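Local coordinates for protein-glutamine gamma-glutamyltransferase (Pseudomonas aeruginosa PAO1, PDB 6G49) that displays transglutaminase activity in vitro, residing in its periplasmic domain, and is critical for viability, possibly through an essential function linked to the cell wall, at residues P90-E95 with L136-H141; D125-D130 with V156-Q161. All coordinates share one frame; numbering follows the deposited sequence. Where two conformers were deposited one is given.

Contact 1. Residues P90-E95 with L136-H141; sequences PQWSGE and LMSDFH
Ser138 lies over one face of the Trp92 indole and Asp139 stacks its carboxylate on the Gln91 amide, so flat groups of residues 90-95 receive the side chains of the two central residues of the type I beta turn 137-140. On the indole, Ser138 CB makes a CH-pi contact 3.8 Å from the centroid of the five-membered ring, 15° off the normal. In the Gln91 conformer described, amide and carboxylate planes are 6° apart, with Gln91 CD 3.4 Å from Asp139 CG. Across the contact the His141 ring is approached at its edge, Gln91 CG lying 4.0 Å from CE1; within its own segment, Asp139 OD1 lies in the ring plane, taking the ND1 hydrogen through its syn lone pair at 2.6 Å.

The Ser138 hydroxyl sits between backbone N and carbonyl carbon (chi1 39°), where OG donates to an in-plane lone pair of Gln91 OE1 (2.9 Å) and accepts a nearly straight hydrogen bond from Trp92 N. Two backbone bonds complete the seam: Ser138 N gives to Trp92 O, and Gly94 N to Leu136 O at 2.8 Å. Gly94 passes close against the other backbone, its CA making a CA-H...O contact to Met137 O at 3.5 Å. The Met137 methyl CE closes against Trp92 O, 3.4 Å away.

Around this loop-to-loop contact in the TgpA N-terminal region, Glu79 takes a hydrogen bond from Gln91 NE2, Thr77 bonds Asp139 OD2 and Gln143 bonds His141 NE2. Arg171 adds a cation-pi contact to Trp92. The chemistry is thus a connected polar network in a mostly buried setting: the Ser138 hydroxyl is used as both donor and acceptor, while bonds at both ring nitrogens fix the rotation of His141 and probably steady the carboxylate stacked on the Gln91 amide.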
loop_
_atom_site.group_PDB
_atom_site.type_symbol
_atom_site.label_atom_id
_atom_site.label_comp_id
_atom_site.label_asym_id
_atom_site.label_seq_id
_atom_site.Cartn_x
_atom_site.Cartn_y
_atom_site.Cartn_z
ATOM N N PRO A 90 -12.884 10.063 1.965
ATOM C CA PRO A 90 -13.600 10.253 0.700
ATOM C C PRO A 90 -12.717 10.751 -0.438
ATOM O O PRO A 90 -11.805 11.529 -0.219
ATOM C CB PRO A 90 -14.666 11.285 1.057
ATOM C CG PRO A 90 -14.728 11.302 2.549
ATOM C CD PRO A 90 -13.355 10.884 3.075
ATOM N N GLN A 91 -13.027 10.366 -1.695
ATOM C CA GLN A 91 -12.193 10.713 -2.867
ATOM C C GLN A 91 -13.070 11.423 -3.919
ATOM O O GLN A 91 -14.320 11.357 -3.838
ATOM C CB GLN A 91 -11.556 9.468 -3.519
ATOM C CG GLN A 91 -10.713 8.592 -2.567
ATOM C CD GLN A 91 -9.479 9.309 -2.054
ATOM O OE1 GLN A 91 -8.872 10.124 -2.743
ATOM N NE2 GLN A 91 -9.148 9.064 -0.794
ATOM N N TRP A 92 -12.412 12.000 -4.931
ATOM C CA TRP A 92 -13.072 12.545 -6.129
ATOM C C TRP A 92 -12.412 11.870 -7.341
ATOM O O TRP A 92 -11.642 10.951 -7.182
ATOM C CB TRP A 92 -13.005 14.085 -6.169
ATOM C CG TRP A 92 -11.653 14.695 -5.917
ATOM C CD1 TRP A 92 -10.719 15.042 -6.860
ATOM C CD2 TRP A 92 -11.091 15.097 -4.647
ATOM N NE1 TRP A 92 -9.627 15.622 -6.267
ATOM C CE2 TRP A 92 -9.808 15.641 -4.913
ATOM C CE3 TRP A 92 -11.522 15.014 -3.313
ATOM C CZ2 TRP A 92 -8.968 16.099 -3.896
ATOM C CZ3 TRP A 92 -10.694 15.482 -2.313
ATOM C CH2 TRP A 92 -9.439 16.013 -2.605
ATOM N N SER A 93 -12.733 12.307 -8.553
ATOM C CA SER A 93 -12.220 11.663 -9.775
ATOM C C SER A 93 -10.701 11.856 -9.909
ATOM O O SER A 93 -10.156 12.913 -9.566
ATOM C CB SER A 93 -12.940 12.161 -11.007
ATOM O OG SER A 93 -12.439 11.487 -12.159
ATOM N N GLY A 94 -9.997 10.803 -10.369
ATOM C CA GLY A 94 -8.579 10.908 -10.736
ATOM C C GLY A 94 -8.320 10.667 -12.224
ATOM O O GLY A 94 -7.186 10.636 -12.635
ATOM N N GLU A 95 -9.374 10.545 -13.045
ATOM C CA GLU A 95 -9.280 10.229 -14.470
ATOM C C GLU A 95 -9.135 11.529 -15.289
ATOM O O GLU A 95 -10.049 11.863 -16.028
ATOM C CB GLU A 95 -10.542 9.434 -14.836
ATOM C CG GLU A 95 -10.531 8.822 -16.230
ATOM C CD GLU A 95 -9.483 7.750 -16.466
ATOM O OE1 GLU A 95 -8.724 7.435 -15.544
ATOM O OE2 GLU A 95 -9.414 7.255 -17.593
ATOM N N LEU A 136 -11.244 5.409 -11.702
ATOM C CA LEU A 136 -9.977 5.686 -11.059
ATOM C C LEU A 136 -10.154 6.962 -10.241
ATOM O O LEU A 136 -10.468 8.036 -10.792
ATOM C CB LEU A 136 -8.882 5.841 -12.096
ATOM C CG LEU A 136 -7.487 6.063 -11.546
ATOM C CD1 LEU A 136 -6.958 4.799 -10.925
ATOM C CD2 LEU A 136 -6.548 6.593 -12.625
ATOM N N MET A 137 -9.964 6.856 -8.933
ATOM C CA MET A 137 -10.206 7.998 -8.036
ATOM C C MET A 137 -8.915 8.809 -7.856
ATOM O O MET A 137 -7.828 8.471 -8.378
ATOM C CB MET A 137 -10.785 7.510 -6.700
ATOM C CG MET A 137 -12.010 6.628 -6.807
ATOM S SD MET A 137 -13.345 7.439 -7.788
ATOM C CE MET A 137 -13.896 8.563 -6.499
ATOM N N SER A 138 -9.017 9.921 -7.103
ATOM C CA SER A 138 -7.960 10.882 -6.947
ATOM C C SER A 138 -6.720 10.280 -6.266
ATOM O O SER A 138 -5.632 10.791 -6.498
ATOM C CB SER A 138 -8.433 12.124 -6.145
ATOM O OG SER A 138 -9.298 11.816 -5.062
ATOM N N ASP A 139 -6.894 9.187 -5.492
ATOM C CA ASP A 139 -5.785 8.516 -4.821
ATOM C C ASP A 139 -5.317 7.277 -5.620
ATOM O O ASP A 139 -4.663 6.370 -5.036
ATOM C CB ASP A 139 -6.177 8.148 -3.394
ATOM C CG ASP A 139 -7.231 7.057 -3.315
ATOM O OD1 ASP A 139 -7.949 6.869 -4.367
ATOM O OD2 ASP A 139 -7.393 6.441 -2.238
ATOM N N PHE A 140 -5.727 7.199 -6.902
ATOM C CA PHE A 140 -5.263 6.182 -7.859
ATOM C C PHE A 140 -5.743 4.793 -7.450
ATOM O O PHE A 140 -5.098 3.832 -7.789
ATOM C CB PHE A 140 -3.746 6.216 -7.992
ATOM C CG PHE A 140 -3.232 7.552 -8.468
ATOM C CD1 PHE A 140 -3.295 7.876 -9.807
ATOM C CD2 PHE A 140 -2.820 8.532 -7.576
ATOM C CE1 PHE A 140 -2.946 9.144 -10.261
ATOM C CE2 PHE A 140 -2.472 9.789 -8.033
ATOM C CZ PHE A 140 -2.524 10.086 -9.369
ATOM N N HIS A 141 -6.881 4.677 -6.793
ATOM C CA HIS A 141 -7.514 3.375 -6.602
ATOM C C HIS A 141 -8.819 3.355 -7.399
ATOM O O HIS A 141 -9.399 4.385 -7.681
ATOM C CB HIS A 141 -7.747 3.090 -5.106
ATOM C CG HIS A 141 -9.089 3.454 -4.592
ATOM N ND1 HIS A 141 -9.403 4.743 -4.251
ATOM C CD2 HIS A 141 -10.189 2.723 -4.309
ATOM C CE1 HIS A 141 -10.659 4.785 -3.820
ATOM N NE2 HIS A 141 -11.181 3.561 -3.855
#

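Contact 2. Residues D125-D130 with V156-Q161; sequences DVAQTD and VSSWPQ
Gln128 N gives Ser157 O the shortest backbone bond between the two segments, at 2.8 Å. Strand 127-129 is the edge of a six-stranded antiparallel sheet and pairs here with strand 152-158. Gln128 and Ser157 form the hydrogen-bonded pair, closed by Ser157 N to Gln128 O. Ala127 with Ser158 and Thr129 with Val156 are the flanking non-hydrogen-bonded pairs.

The pairing continues past the strand ends. Trp159 N donates to Val126 O at 3.0 Å, and Val126 N returns a bond to Trp159 O from well above the carbonyl plane, 72° out of it. Val126 follows a cis peptide, and the preceding carbonyl, Asp125 O, receives a CA-H...O contact from Pro160 CA at 3.1 Å.

On the face of Ala127 and Val156, Ala127 CB meets Val156 CG1 at 4.1 Å and Ser158 OG at 3.8 Å; that hydroxyl is bonded to Leu124 O and Tyr109 OH of the surrounding fold. Leu142 touches Ala127 and Thr129.

On the face of Gln128 and Ser157, Gln128 CG stands anti to its carbonyl carbon (chi1 -54°) and reaches Trp159 CZ3 beyond the strand end, with amide and ring planes 71° apart. Trp100 packs against both side chains. The indole edge faces the backbone, Val126 O lying in the ring plane 3.7 Å from Trp159 CE3.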
loop_
_atom_site.group_PDB
_atom_site.type_symbol
_atom_site.label_atom_id
_atom_site.label_comp_id
_atom_site.label_asym_id
_atom_site.label_seq_id
_atom_site.Cartn_x
_atom_site.Cartn_y
_atom_site.Cartn_z
ATOM N N ASP A 125 -0.915 -0.391 -10.118
ATOM C CA ASP A 125 -0.952 1.053 -10.383
ATOM C C ASP A 125 -0.243 1.317 -11.725
ATOM O O ASP A 125 0.629 0.566 -12.115
ATOM C CB ASP A 125 -0.264 1.787 -9.212
ATOM C CG ASP A 125 -0.649 3.235 -8.995
ATOM O OD1 ASP A 125 -1.809 3.572 -9.197
ATOM O OD2 ASP A 125 0.246 4.010 -8.561
ATOM N N VAL A 126 -0.662 2.366 -12.493
ATOM C CA VAL A 126 -1.914 3.061 -12.453
ATOM C C VAL A 126 -2.841 2.317 -13.427
ATOM O O VAL A 126 -2.459 2.087 -14.600
ATOM C CB VAL A 126 -1.762 4.525 -12.888
ATOM C CG1 VAL A 126 -3.105 5.176 -13.111
ATOM C CG2 VAL A 126 -0.968 5.309 -11.854
ATOM N N ALA A 127 -4.038 2.002 -12.966
ATOM C CA ALA A 127 -4.921 1.104 -13.689
ATOM C C ALA A 127 -6.036 1.849 -14.412
ATOM O O ALA A 127 -6.591 2.852 -13.964
ATOM C CB ALA A 127 -5.554 0.092 -12.772
ATOM N N GLN A 128 -6.431 1.228 -15.547
ATOM C CA GLN A 128 -7.669 1.495 -16.281
ATOM C C GLN A 128 -8.392 0.158 -16.527
ATOM O O GLN A 128 -7.701 -0.862 -16.686
ATOM C CB GLN A 128 -7.365 2.148 -17.638
ATOM C CG GLN A 128 -6.518 3.390 -17.520
ATOM C CD GLN A 128 -7.304 4.596 -17.104
ATOM O OE1 GLN A 128 -7.638 5.405 -17.972
ATOM N NE2 GLN A 128 -7.564 4.752 -15.789
ATOM N N THR A 129 -9.730 0.133 -16.500
ATOM C CA THR A 129 -10.453 -1.122 -16.694
ATOM C C THR A 129 -11.524 -0.882 -17.751
ATOM O O THR A 129 -11.811 0.258 -18.124
ATOM C CB THR A 129 -11.130 -1.681 -15.429
ATOM O OG1 THR A 129 -12.354 -0.988 -15.192
ATOM C CG2 THR A 129 -10.216 -1.586 -14.218
ATOM N N ASP A 130 -12.129 -1.985 -18.166
ATOM C CA ASP A 130 -13.280 -1.943 -19.062
ATOM C C ASP A 130 -14.621 -1.879 -18.318
ATOM O O ASP A 130 -15.690 -2.108 -18.922
ATOM C CB ASP A 130 -13.250 -3.181 -19.964
ATOM C CG ASP A 130 -13.511 -4.503 -19.246
ATOM O OD1 ASP A 130 -13.299 -4.635 -18.002
ATOM O OD2 ASP A 130 -13.935 -5.461 -19.924
ATOM N N VAL A 156 -7.998 -5.225 -17.554
ATOM C CA VAL A 156 -7.180 -4.119 -17.031
ATOM C C VAL A 156 -6.022 -3.811 -17.989
ATOM O O VAL A 156 -5.395 -4.741 -18.490
ATOM C CB VAL A 156 -6.616 -4.457 -15.644
ATOM C CG1 VAL A 156 -5.890 -3.262 -15.032
ATOM C CG2 VAL A 156 -7.716 -4.999 -14.709
ATOM N N SER A 157 -5.664 -2.518 -18.034
ATOM C CA SER A 157 -4.407 -2.014 -18.502
ATOM C C SER A 157 -3.787 -1.174 -17.379
ATOM O O SER A 157 -4.463 -0.297 -16.860
ATOM C CB SER A 157 -4.579 -1.133 -19.729
ATOM O OG SER A 157 -4.933 -1.922 -20.861
ATOM N N SER A 158 -2.526 -1.442 -17.077
ATOM C CA SER A 158 -1.791 -0.664 -16.040
ATOM C C SER A 158 -0.509 -0.081 -16.647
ATOM O O SER A 158 0.201 -0.746 -17.391
ATOM C CB SER A 158 -1.465 -1.572 -14.895
ATOM O OG SER A 158 -2.630 -1.957 -14.178
ATOM N N TRP A 159 -0.135 1.095 -16.125
ATOM C CA TRP A 159 1.107 1.784 -16.435
ATOM C C TRP A 159 1.894 1.994 -15.151
ATOM O O TRP A 159 1.696 3.009 -14.466
ATOM C CB TRP A 159 0.774 3.141 -17.049
ATOM C CG TRP A 159 0.312 3.049 -18.471
ATOM C CD1 TRP A 159 1.085 3.217 -19.592
ATOM C CD2 TRP A 159 -1.017 2.753 -18.931
ATOM N NE1 TRP A 159 0.331 2.997 -20.714
ATOM C CE2 TRP A 159 -0.971 2.761 -20.350
ATOM C CE3 TRP A 159 -2.256 2.546 -18.311
ATOM C CZ2 TRP A 159 -2.106 2.520 -21.123
ATOM C CZ3 TRP A 159 -3.378 2.295 -19.085
ATOM C CH2 TRP A 159 -3.290 2.257 -20.473
ATOM N N PRO A 160 2.743 1.038 -14.762
ATOM C CA PRO A 160 3.416 1.100 -13.472
ATOM C C PRO A 160 4.354 2.317 -13.362
ATOM O O PRO A 160 4.660 2.744 -12.246
ATOM C CB PRO A 160 4.218 -0.194 -13.437
ATOM C CG PRO A 160 3.391 -1.140 -14.287
ATOM C CD PRO A 160 2.943 -0.259 -15.440
ATOM N N GLN A 161 4.831 2.806 -14.508
ATOM C CA GLN A 161 5.788 3.977 -14.551
ATOM C C GLN A 161 5.063 5.299 -14.740
ATOM O O GLN A 161 5.715 6.330 -14.938
ATOM C CB GLN A 161 6.816 3.741 -15.658
ATOM C CG GLN A 161 7.684 2.546 -15.359
ATOM C CD GLN A 161 8.769 2.316 -16.386
ATOM O OE1 GLN A 161 9.073 3.168 -17.212
ATOM N NE2 GLN A 161 9.363 1.146 -16.316
#

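In the fold
The two contacts lie within the TgpA N-terminal region of the periplasmic domain, away from the Cys-His-Asp triad inferred by similarity, with centres about 13 Å apart. Along the chain their segments alternate, 90-95, 125-130, 136-141 and 156-161, so the two connections interlock. Contact 1 joins loops beside the ten-stranded sheet, whereas contact 2 forms the edge of the six-stranded one. They meet directly: Gln128 NE2, already bonded to Ala127 O, probably also donates to Glu95 OE1 at 2.9 Å, Leu136 CD2 packs on Val126 CG1, and Leu136 CD1 on Ala127 O. Trp100 packs against side chains of both, so loop seam and sheet edge form one continuous region.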